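Local coordinates for nitrilotriacetate monooxygenase (Burkholderia pseudomallei, PDB 3SDO), which probably acts as an FMN-dependent monooxygenase of the NtaA/SnaA/DszA family, using molecular oxygen to oxidise an organic substrate, at residues Asp407-Asp410 / His411-Val415; Asp293-Pro297 / Arg298-Ala302; Ser30-Pro33 / Asp34-Val37. All blocks are in the same frame, centred on the assembly; numbering follows the deposited sequence.

Contact 1: Asp407-Asp410 / His411-Val415; sequences DFVD and HVLPV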
loop_
_atom_site.group_PDB
_atom_site.type_symbol
_atom_site.label_atom_id
_atom_site.label_comp_id
_atom_site.label_asym_id
_atom_site.label_seq_id
_atom_site.Cartn_x
_atom_site.Cartn_y
_atom_site.Cartn_z
ATOM N N ASP A 407 -12.843 -18.161 18.038
ATOM C CA ASP A 407 -12.560 -19.218 19.027
ATOM C C ASP A 407 -11.298 -18.922 19.799
ATOM O O ASP A 407 -11.237 -19.108 21.033
ATOM C CB ASP A 407 -12.374 -20.583 18.368
ATOM C CG ASP A 407 -13.676 -21.197 17.869
ATOM O OD1 ASP A 407 -14.761 -20.648 18.137
ATOM O OD2 ASP A 407 -13.593 -22.233 17.163
ATOM N N PHE A 408 -10.250 -18.524 19.080
ATOM C CA PHE A 408 -8.970 -18.324 19.717
ATOM C C PHE A 408 -9.045 -17.183 20.734
ATOM O O PHE A 408 -8.614 -17.332 21.884
ATOM C CB PHE A 408 -7.866 -18.074 18.687
ATOM C CG PHE A 408 -6.532 -17.868 19.304
ATOM C CD1 PHE A 408 -6.090 -16.587 19.599
ATOM C CD2 PHE A 408 -5.738 -18.958 19.643
ATOM C CE1 PHE A 408 -4.864 -16.389 20.210
ATOM C CE2 PHE A 408 -4.523 -18.763 20.252
ATOM C CZ PHE A 408 -4.086 -17.474 20.541
ATOM N N VAL A 409 -9.604 -16.047 20.329
ATOM C CA VAL A 409 -9.637 -14.886 21.226
ATOM C C VAL A 409 -10.621 -15.068 22.377
ATOM O O VAL A 409 -10.358 -14.612 23.483
ATOM C CB VAL A 409 -9.906 -13.529 20.476
ATOM C CG1 VAL A 409 -8.807 -13.261 19.456
ATOM C CG2 VAL A 409 -11.255 -13.499 19.822
ATOM N N ASP A 410 -11.741 -15.735 22.134
ATOM C CA ASP A 410 -12.746 -15.903 23.176
ATOM C C ASP A 410 -12.403 -17.032 24.155
ATOM O O ASP A 410 -12.763 -16.962 25.330
ATOM C CB ASP A 410 -14.133 -16.124 22.556
ATOM C CG ASP A 410 -14.689 -14.867 21.883
ATOM O OD1 ASP A 410 -14.116 -13.759 22.011
ATOM O OD2 ASP A 410 -15.714 -14.987 21.215
ATOM N N HIS A 411 -11.690 -18.054 23.690
ATOM C CA HIS A 411 -11.488 -19.252 24.495
ATOM C C HIS A 411 -10.050 -19.563 24.868
ATOM O O HIS A 411 -9.813 -20.031 25.955
ATOM C CB HIS A 411 -12.161 -20.440 23.830
ATOM C CG HIS A 411 -13.624 -20.229 23.643
ATOM N ND1 HIS A 411 -14.192 -20.021 22.404
ATOM C CD2 HIS A 411 -14.617 -20.064 24.547
ATOM C CE1 HIS A 411 -15.488 -19.800 22.550
ATOM N NE2 HIS A 411 -15.770 -19.818 23.842
ATOM N N VAL A 412 -9.087 -19.293 23.999
ATOM C CA VAL A 412 -7.706 -19.591 24.334
ATOM C C VAL A 412 -7.019 -18.480 25.131
ATOM O O VAL A 412 -6.404 -18.754 26.182
ATOM C CB VAL A 412 -6.879 -19.969 23.098
ATOM C CG1 VAL A 412 -5.483 -20.303 23.524
ATOM C CG2 VAL A 412 -7.525 -21.171 22.380
ATOM N N LEU A 413 -7.134 -17.231 24.673
ATOM C CA LEU A 413 -6.420 -16.148 25.346
ATOM C C LEU A 413 -6.770 -16.010 26.832
ATOM O O LEU A 413 -5.882 -15.790 27.635
ATOM C CB LEU A 413 -6.570 -14.813 24.589
ATOM C CG LEU A 413 -5.862 -14.740 23.218
ATOM C CD1 LEU A 413 -6.049 -13.356 22.523
ATOM C CD2 LEU A 413 -4.364 -15.067 23.347
ATOM N N PRO A 414 -8.063 -16.130 27.214
ATOM C CA PRO A 414 -8.412 -16.031 28.634
ATOM C C PRO A 414 -7.814 -17.137 29.508
ATOM O O PRO A 414 -7.500 -16.890 30.657
ATOM C CB PRO A 414 -9.943 -16.118 28.613
ATOM C CG PRO A 414 -10.292 -15.587 27.277
ATOM C CD PRO A 414 -9.273 -16.173 26.382
ATOM N N VAL A 415 -7.665 -18.344 28.971
ATOM C CA VAL A 415 -6.955 -19.424 29.659
ATOM C C VAL A 415 -5.478 -19.077 29.820
ATOM O O VAL A 415 -4.918 -19.210 30.902
ATOM C CB VAL A 415 -7.082 -20.773 28.900
ATOM C CG1 VAL A 415 -6.151 -21.848 29.522
ATOM C CG2 VAL A 415 -8.546 -21.224 28.869
#
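A wide, pi-type turn in helix 401-418 brings Phe408 against both Val412 and Leu413, just ahead of the kink made by Pro414. The wide turn is marked by the carbonyl of Phe408, which accepts two amides. Val412 N meets Phe408 O at 2.9 Å from above the carbonyl plane, whereas Leu413 N, one residue further on, reaches the same oxygen at 3.2 Å and nearly along the C=O axis. Proline has no N-H to return to the preceding turn, and instead Pro414 CD lies 3.5 Å from Val409 O.

The phenyl ring of Phe408, its CG trans to the backbone N (chi1 -180°), lies beside the next turn and meets two neighbours, one methyl at each of two ring corners. CE2 touches Val412 CG1 at 3.7 Å, and CE1 touches Leu413 CD2 at 3.4 Å, both methyls approaching obliquely. Val409 and Leu413 lie side by side, pointing the same way. These branched and aromatic residues suit a buried face: Phe408 also packs edge-to-face with Phe12 and on Met382, while Val409 and Leu413 share Ala52.

The outer face is polar. His411 N bonds to Asp407 O at 2.9 Å, and ND1 adds a weak bond to that oxygen. Asp410 CB sits over one face of the imidazole in a CH-pi contact, 4.0 Å from the ring centroid. The carboxylates turn to other partners, Asp407 to Lys287 and Asp410 to Arg48, in salt bridges.

Chemically, the shared acceptor at Phe408 lets the helix accommodate a wider turn without losing the amide bonds of Val412 and Leu413, just before proline interrupts the pattern, and the acids probably balance the charges of Lys287 and Arg48, which lie on helices 281-292 and 39-51.

Contact 2: Asp293-Pro297 / Arg298-Ala302; sequences DLLSP and REALA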
loop_
_atom_site.group_PDB
_atom_site.type_symbol
_atom_site.label_atom_id
_atom_site.label_comp_id
_atom_site.label_asym_id
_atom_site.label_seq_id
_atom_site.Cartn_x
_atom_site.Cartn_y
_atom_site.Cartn_z
ATOM N N ASP A 293 -13.035 -30.805 5.177
ATOM C CA ASP A 293 -14.009 -30.956 4.091
ATOM C C ASP A 293 -14.181 -29.714 3.204
ATOM O O ASP A 293 -14.991 -29.729 2.282
ATOM C CB ASP A 293 -15.364 -31.391 4.639
ATOM C CG ASP A 293 -15.333 -32.798 5.228
ATOM O OD1 ASP A 293 -14.361 -33.555 4.993
ATOM O OD2 ASP A 293 -16.287 -33.141 5.942
ATOM N N LEU A 294 -13.429 -28.663 3.482
ATOM C CA LEU A 294 -13.322 -27.513 2.585
ATOM C C LEU A 294 -12.685 -27.914 1.246
ATOM O O LEU A 294 -12.976 -27.316 0.211
ATOM C CB LEU A 294 -12.488 -26.403 3.231
ATOM C CG LEU A 294 -13.115 -25.714 4.455
ATOM C CD1 LEU A 294 -12.227 -24.586 4.945
ATOM C CD2 LEU A 294 -14.500 -25.193 4.162
ATOM N N LEU A 295 -11.822 -28.923 1.284
ATOM C CA LEU A 295 -11.370 -29.602 0.065
ATOM C C LEU A 295 -12.405 -30.669 -0.297
ATOM O O LEU A 295 -12.668 -31.570 0.513
ATOM C CB LEU A 295 -10.010 -30.264 0.332
ATOM C CG LEU A 295 -9.098 -30.554 -0.845
ATOM C CD1 LEU A 295 -8.731 -29.291 -1.551
ATOM C CD2 LEU A 295 -7.842 -31.255 -0.357
ATOM N N SER A 296 -12.979 -30.597 -1.499
ATOM C CA SER A 296 -13.897 -31.649 -1.965
ATOM C C SER A 296 -13.105 -32.948 -2.251
ATOM O O SER A 296 -11.892 -32.904 -2.424
ATOM C CB SER A 296 -14.627 -31.226 -3.248
ATOM O OG SER A 296 -13.706 -31.074 -4.330
ATOM N N PRO A 297 -13.790 -34.095 -2.302
ATOM C CA PRO A 297 -13.103 -35.339 -2.676
ATOM C C PRO A 297 -12.338 -35.244 -4.004
ATOM O O PRO A 297 -11.176 -35.648 -4.076
ATOM C CB PRO A 297 -14.234 -36.351 -2.737
ATOM C CG PRO A 297 -15.192 -35.879 -1.691
ATOM C CD PRO A 297 -15.129 -34.365 -1.738
ATOM N N ARG A 298 -12.961 -34.664 -5.016
ATOM C CA ARG A 298 -12.293 -34.484 -6.295
ATOM C C ARG A 298 -10.972 -33.712 -6.181
ATOM O O ARG A 298 -9.995 -34.042 -6.865
ATOM C CB ARG A 298 -13.195 -33.745 -7.268
ATOM C CG ARG A 298 -12.535 -33.479 -8.614
ATOM C CD ARG A 298 -13.441 -32.699 -9.515
ATOM N NE ARG A 298 -14.658 -33.463 -9.776
ATOM C CZ ARG A 298 -14.827 -34.347 -10.756
ATOM N NH1 ARG A 298 -13.855 -34.619 -11.630
ATOM N NH2 ARG A 298 -15.997 -34.966 -10.866
ATOM N N GLU A 299 -10.967 -32.653 -5.366
ATOM C CA GLU A 299 -9.776 -31.821 -5.225
ATOM C C GLU A 299 -8.686 -32.581 -4.490
ATOM O O GLU A 299 -7.508 -32.507 -4.867
ATOM C CB GLU A 299 -10.081 -30.526 -4.491
ATOM C CG GLU A 299 -10.771 -29.456 -5.325
ATOM C CD GLU A 299 -11.167 -28.272 -4.458
ATOM O OE1 GLU A 299 -10.377 -27.288 -4.396
ATOM O OE2 GLU A 299 -12.223 -28.364 -3.786
ATOM N N ALA A 300 -9.074 -33.305 -3.450
ATOM C CA ALA A 300 -8.161 -34.228 -2.787
ATOM C C ALA A 300 -7.532 -35.211 -3.780
ATOM O O ALA A 300 -6.322 -35.380 -3.791
ATOM C CB ALA A 300 -8.864 -34.963 -1.672
ATOM N N LEU A 301 -8.347 -35.838 -4.625
ATOM C CA LEU A 301 -7.833 -36.791 -5.640
ATOM C C LEU A 301 -6.959 -36.156 -6.759
ATOM O O LEU A 301 -5.977 -36.757 -7.204
ATOM C CB LEU A 301 -8.992 -37.557 -6.290
ATOM C CG LEU A 301 -9.867 -38.449 -5.410
ATOM C CD1 LEU A 301 -10.951 -39.138 -6.260
ATOM C CD2 LEU A 301 -9.026 -39.471 -4.699
ATOM N N ALA A 302 -7.331 -34.968 -7.234
ATOM C CA ALA A 302 -6.587 -34.301 -8.311
ATOM C C ALA A 302 -5.159 -34.033 -7.859
ATOM O O ALA A 302 -4.212 -34.126 -8.646
ATOM C CB ALA A 302 -7.277 -32.973 -8.734
#
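Ser296 and Glu299 grip each other reciprocally at the start of helix 297-307. Ser296 N donates to Glu299 OE2 at 3.3 Å in a nearly straight bond (168°), meeting that oxygen from above the carboxylate plane. In the other direction Glu299 N gives a weak bond to Ser296 OG, also 3.3 Å long. The hydroxyl can accept it because OG is folded between the backbone N and the carbonyl carbon (chi1 65°), and this leaves it 3.1 Å from Glu299 OE2 as well. Serine suits the place, having a short side chain whose oxygen can reach an amide of the first turn; glutamate is long enough to reach back.

Behind the cap regular helix bonding begins: Ala300 N donates to Ser296 O at 3.0 Å and Leu301 N to Pro297 O at 2.9 Å. Pro297 is well placed in the first turn, where its missing N-H costs no helical bond and its ring restrains the backbone.

Beneath the polar pair, Leu295 packs on Glu299 CB, its CD1 3.5 Å away, while CD2 comes within 4.1 Å of Ala300 CB. The second shell fixes the carboxylate: Lys27 makes a salt bridge to OE2 and Asn24 a hydrogen bond to OE1, so the group is probably held as an anion. Helix 351-363 backs the turn, with Tyr356 bonding Leu295 O and Ala355 packing on Ala300.

Together the exchanged bonds define a capping box. Leu295, just before the cap, and Ala300, the fourth residue after it, stand in the positions of a hydrophobic staple, though a light one with alanine as partner. A capping box is a common way to begin a helix after a loop, here the one from helix 281-292.

Contact 3: Ser30-Pro33 / Asp34-Val37; sequences SVPP and DASV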
loop_
_atom_site.group_PDB
_atom_site.type_symbol
_atom_site.label_atom_id
_atom_site.label_comp_id
_atom_site.label_asym_id
_atom_site.label_seq_id
_atom_site.Cartn_x
_atom_site.Cartn_y
_atom_site.Cartn_z
ATOM N N SER A 30 -18.636 -19.009 8.014
ATOM C CA SER A 30 -18.271 -17.986 8.996
ATOM C C SER A 30 -17.548 -16.761 8.389
ATOM O O SER A 30 -17.235 -15.809 9.117
ATOM C CB SER A 30 -17.402 -18.599 10.102
ATOM O OG SER A 30 -16.069 -18.907 9.646
ATOM N N VAL A 31 -17.245 -16.800 7.091
ATOM C CA VAL A 31 -16.663 -15.654 6.392
ATOM C C VAL A 31 -17.480 -15.312 5.152
ATOM O O VAL A 31 -18.169 -16.172 4.621
ATOM C CB VAL A 31 -15.165 -15.909 5.998
ATOM C CG1 VAL A 31 -14.317 -16.237 7.246
ATOM C CG2 VAL A 31 -15.062 -17.018 4.944
ATOM N N PRO A 32 -17.425 -14.043 4.692
ATOM C CA PRO A 32 -18.029 -13.756 3.381
ATOM C C PRO A 32 -17.232 -14.430 2.256
ATOM O O PRO A 32 -16.003 -14.538 2.350
ATOM C CB PRO A 32 -17.932 -12.218 3.239
ATOM C CG PRO A 32 -17.044 -11.743 4.297
ATOM C CD PRO A 32 -16.645 -12.902 5.209
ATOM N N PRO A 33 -17.910 -14.860 1.196
ATOM C CA PRO A 33 -17.231 -15.549 0.100
ATOM C C PRO A 33 -16.105 -14.720 -0.532
ATOM O O PRO A 33 -15.077 -15.277 -0.930
ATOM C CB PRO A 33 -18.345 -15.775 -0.949
ATOM C CG PRO A 33 -19.602 -15.402 -0.333
ATOM C CD PRO A 33 -19.356 -14.700 0.965
ATOM N N ASP A 34 -16.296 -13.401 -0.613
ATOM C CA ASP A 34 -15.257 -12.497 -1.179
ATOM C C ASP A 34 -14.318 -11.927 -0.105
ATOM O O ASP A 34 -13.686 -10.883 -0.301
ATOM C CB ASP A 34 -15.930 -11.339 -1.929
ATOM C CG ASP A 34 -16.746 -10.442 -1.016
ATOM O OD1 ASP A 34 -16.909 -10.767 0.168
ATOM O OD2 ASP A 34 -17.242 -9.415 -1.491
ATOM N N ALA A 35 -14.246 -12.604 1.043
ATOM C CA ALA A 35 -13.433 -12.145 2.161
ATOM C C ALA A 35 -12.052 -11.617 1.734
ATOM O O ALA A 35 -11.626 -10.566 2.205
ATOM C CB ALA A 35 -13.277 -13.282 3.205
ATOM N N SER A 36 -11.362 -12.319 0.831
ATOM C CA SER A 36 -9.996 -11.904 0.460
ATOM C C SER A 36 -9.854 -10.496 -0.114
ATOM O O SER A 36 -8.811 -9.892 0.029
ATOM C CB SER A 36 -9.346 -12.929 -0.438
ATOM O OG SER A 36 -9.053 -14.081 0.345
ATOM N N VAL A 37 -10.899 -9.982 -0.751
ATOM C CA VAL A 37 -10.926 -8.616 -1.250
ATOM C C VAL A 37 -12.194 -7.889 -0.758
ATOM O O VAL A 37 -12.858 -7.154 -1.499
ATOM C CB VAL A 37 -10.800 -8.578 -2.790
ATOM C CG1 VAL A 37 -9.394 -8.927 -3.205
ATOM C CG2 VAL A 37 -11.775 -9.538 -3.452
HETATM O O HOH W 1 -12.438 -14.662 -0.807
#
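Pro32 and Ala35 face each other across a type I beta turn, the CD corner of the proline ring touching the methyl group. Ala35 CB is 3.9 Å from Pro32 CD and, on the residue before, 4.3 Å from Val31 CB. The backbone bond that closes the turn runs from Ala35 N to Pro32 O at 2.9 Å. A methyl is suited to this inner, buried corner, where CB already lies close to Pro32 O.

Pro33 takes the second place of the turn, where the ring holds phi near the required value (-58°), and its ring leans away from the following residues except at CB, which touches Asp34 N. Asp34 comes next. Its CG sits between the backbone N and the carbonyl carbon (chi1 64°), a torsion that turns OD1 back to Pro32 CB at 3.5 Å. The same oxygen accepts a hydrogen bond from Asn38 ND2, which gives the acid a polar partner beside the proline.

Beyond the turn the chain tightens into a short 3-10 segment. Val37 N bonds Asp34 O at 3.0 Å, and a water accepts from Ser36 N at 3.1 Å while donating to Pro33 O at 2.7 Å, bridging two backbone groups.

The turn lies in the long connection between strand 11-15 and helix 39-51. Phe41 of that helix packs on Val31, Pro32 and Ala35, and the outward side meets the second subunit, whose Arg177 bonds Val31 O and whose Arg175 packs on Asp34.

In the fold
The three contacts are separate pieces of one luciferase-like, TIM-barrel-type chain, none touching another and all away from the predicted FMN-binding residues. Contact 3 lies in the connection after the first barrel strand, contact 2 opens a helix beyond strand 268-277, and contact 1 lies on the helix that follows the last strand, 393-396. Contacts 2 and 3 have centres about 20 Å apart and nearest atoms about 8 Å apart; the contact 1 centre is about 23 Å from contact 3 and 31 Å from contact 2. Val400 packs on Leu294 of contact 2 and on Val31 of contact 3. Of the three, only contact 3 reaches the second subunit.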